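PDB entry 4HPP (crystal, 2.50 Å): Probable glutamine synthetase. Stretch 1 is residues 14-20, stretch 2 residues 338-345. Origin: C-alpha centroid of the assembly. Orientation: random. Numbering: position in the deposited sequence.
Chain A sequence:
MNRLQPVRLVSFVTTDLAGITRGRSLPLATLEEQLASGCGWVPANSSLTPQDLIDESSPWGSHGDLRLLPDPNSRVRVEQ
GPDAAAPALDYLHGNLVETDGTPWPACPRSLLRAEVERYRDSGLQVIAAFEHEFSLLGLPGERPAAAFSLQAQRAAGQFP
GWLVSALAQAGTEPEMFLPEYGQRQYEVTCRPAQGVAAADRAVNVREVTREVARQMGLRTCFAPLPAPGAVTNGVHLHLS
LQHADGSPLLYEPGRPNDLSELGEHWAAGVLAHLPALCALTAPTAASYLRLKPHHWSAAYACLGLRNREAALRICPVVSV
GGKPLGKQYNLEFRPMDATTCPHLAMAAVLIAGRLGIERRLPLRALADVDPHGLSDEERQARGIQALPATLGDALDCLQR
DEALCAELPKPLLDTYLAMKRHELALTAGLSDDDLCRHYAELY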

# COMPACT_ATOMS: atom_id res chain seq x y z
N THR A 14 -40.04 -10.05 1.05
CA THR A 14 -40.80 -11.29 0.99
C THR A 14 -39.82 -12.32 0.53
O THR A 14 -38.84 -11.97 -0.15
CB THR A 14 -41.94 -11.21 -0.02
OG1 THR A 14 -42.73 -12.42 0.03
CG2 THR A 14 -41.41 -10.87 -1.40
N THR A 15 -40.03 -13.56 0.94
CA THR A 15 -39.16 -14.64 0.51
C THR A 15 -39.99 -15.46 -0.47
O THR A 15 -41.04 -15.97 -0.09
CB THR A 15 -38.67 -15.45 1.71
OG1 THR A 15 -37.91 -14.57 2.54
CG2 THR A 15 -37.82 -16.67 1.31
N ASP A 16 -39.56 -15.53 -1.73
CA ASP A 16 -40.43 -16.07 -2.75
C ASP A 16 -40.28 -17.55 -2.82
O ASP A 16 -39.57 -18.14 -2.00
CB ASP A 16 -40.26 -15.40 -4.12
CG ASP A 16 -38.90 -15.62 -4.69
OD1 ASP A 16 -38.45 -14.81 -5.52
OD2 ASP A 16 -38.30 -16.63 -4.30
N LEU A 17 -40.96 -18.14 -3.80
CA LEU A 17 -41.15 -19.60 -3.84
C LEU A 17 -39.85 -20.22 -4.31
O LEU A 17 -39.60 -21.47 -4.20
CB LEU A 17 -42.30 -19.98 -4.78
CG LEU A 17 -43.62 -19.32 -4.44
CD1 LEU A 17 -44.57 -19.68 -5.55
CD2 LEU A 17 -44.14 -19.77 -3.09
N ALA A 18 -39.03 -19.30 -4.80
CA ALA A 18 -37.69 -19.65 -5.27
C ALA A 18 -36.64 -19.59 -4.11
O ALA A 18 -35.43 -19.83 -4.30
CB ALA A 18 -37.33 -18.75 -6.46
N GLY A 19 -37.13 -19.28 -2.91
CA GLY A 19 -36.31 -19.23 -1.70
C GLY A 19 -35.40 -18.03 -1.70
O GLY A 19 -34.45 -18.00 -0.92
N ILE A 20 -35.72 -17.04 -2.54
CA ILE A 20 -35.04 -15.73 -2.55
C ILE A 20 -35.83 -14.66 -1.80
O ILE A 20 -37.06 -14.56 -1.96
CB ILE A 20 -34.78 -15.25 -4.01
CG1 ILE A 20 -33.63 -16.03 -4.66
CG2 ILE A 20 -34.18 -13.85 -4.02
CD1 ILE A 20 -33.89 -17.49 -4.81
N ALA A 338 -31.17 -25.19 1.93
CA ALA A 338 -31.42 -23.72 1.99
C ALA A 338 -31.96 -23.09 0.70
O ALA A 338 -32.19 -21.86 0.66
CB ALA A 338 -30.21 -23.00 2.48
N THR A 339 -32.13 -23.88 -0.37
CA THR A 339 -32.74 -23.38 -1.59
C THR A 339 -34.25 -23.27 -1.39
O THR A 339 -34.96 -22.72 -2.23
CB THR A 339 -32.47 -24.27 -2.84
OG1 THR A 339 -33.05 -25.55 -2.63
CG2 THR A 339 -31.01 -24.44 -3.06
N THR A 340 -34.75 -23.77 -0.27
CA THR A 340 -36.19 -23.59 0.05
C THR A 340 -36.62 -22.19 0.43
O THR A 340 -35.80 -21.33 0.67
CB THR A 340 -36.63 -24.43 1.25
OG1 THR A 340 -35.82 -24.06 2.38
CG2 THR A 340 -36.48 -25.88 0.89
N CYS A 341 -37.93 -21.98 0.45
CA CYS A 341 -38.55 -20.84 1.10
C CYS A 341 -39.00 -21.24 2.55
O CYS A 341 -40.02 -21.87 2.73
CB CYS A 341 -39.69 -20.28 0.23
SG CYS A 341 -40.86 -19.27 1.17
N PRO A 342 -38.23 -20.88 3.58
CA PRO A 342 -38.58 -21.35 4.97
C PRO A 342 -40.09 -21.52 5.28
O PRO A 342 -40.50 -22.56 5.81
CB PRO A 342 -37.95 -20.28 5.86
CG PRO A 342 -36.79 -19.77 5.07
CD PRO A 342 -36.99 -20.07 3.58
N HIS A 343 -40.90 -20.53 4.96
CA HIS A 343 -42.38 -20.56 5.10
C HIS A 343 -43.09 -21.55 4.30
O HIS A 343 -44.02 -22.16 4.79
CB HIS A 343 -42.93 -19.25 4.69
CG HIS A 343 -42.22 -18.11 5.33
ND1 HIS A 343 -41.20 -17.48 4.74
CD2 HIS A 343 -42.40 -17.51 6.58
CE1 HIS A 343 -40.74 -16.50 5.57
NE2 HIS A 343 -41.48 -16.53 6.69
N LEU A 344 -42.69 -21.72 3.02
CA LEU A 344 -43.33 -22.72 2.19
C LEU A 344 -42.94 -24.13 2.65
O LEU A 344 -43.77 -25.02 2.80
CB LEU A 344 -43.03 -22.48 0.70
CG LEU A 344 -43.57 -23.53 -0.28
CD1 LEU A 344 -45.09 -23.47 -0.25
CD2 LEU A 344 -43.03 -23.35 -1.69
N ALA A 345 -41.66 -24.30 2.94
CA ALA A 345 -41.17 -25.58 3.39
C ALA A 345 -41.82 -25.98 4.69
O ALA A 345 -42.35 -27.09 4.76
CB ALA A 345 -39.66 -25.56 3.51

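Gly19 lies so close to the second stretch that a side chain has no room: its CA is 3.2 Å from Thr340 O and 3.8 Å from Thr339 O, and an ideally placed CB would point toward that stretch and fall 2.4 Å from each of these oxygens, a clash with both. Its positive phi (72°) independently favours glycine. The nearest pair of CA atoms across the stretches is also here, Gly19 CA 3.9 Å from Cys341 CA.

Gly19 closes a type I turn that begins at Asp16, where Gly19 N donates to Asp16 O at 2.8 Å. The Asp16 side chain braces the turn from within: OD2 accepts from Ile20 N at 3.1 Å and, through a weak bond, from Ala18 N at 2.8 Å. Asp16 N also donates to Ile20 O (2.7 Å), so backbone and side chain together tie the loop to itself.

Cys341, its CB directed toward this loop, has the largest area covered by the other stretch (58 Å²). Its CB packs 3.1 Å from Asp16 O, and its SG (chi1 t) lies 3.5 Å from Thr15 O. The same SG caps the following helix, accepting from Leu344 N at 3.6 Å, while Cys341 O receives Ala345 N at 2.9 Å. One residue thus both packs against the turn and caps the helix that follows it.

The remaining contacts are largely van der Waals. Thr15 CG2 sits 4.0 Å from Cys341 SG and 4.2 Å from Pro342 CD, and Thr15 CB approaches the edge of the His343 ring, 4.4 Å from ND1. Leu17 points its CB away, yet its side chain reaches back to place CD2 4.0 Å from Leu344 CD2, an apolar contact. No clear hydrogen bond crosses between the stretches, which bury 326 Å² in total, both sides summed.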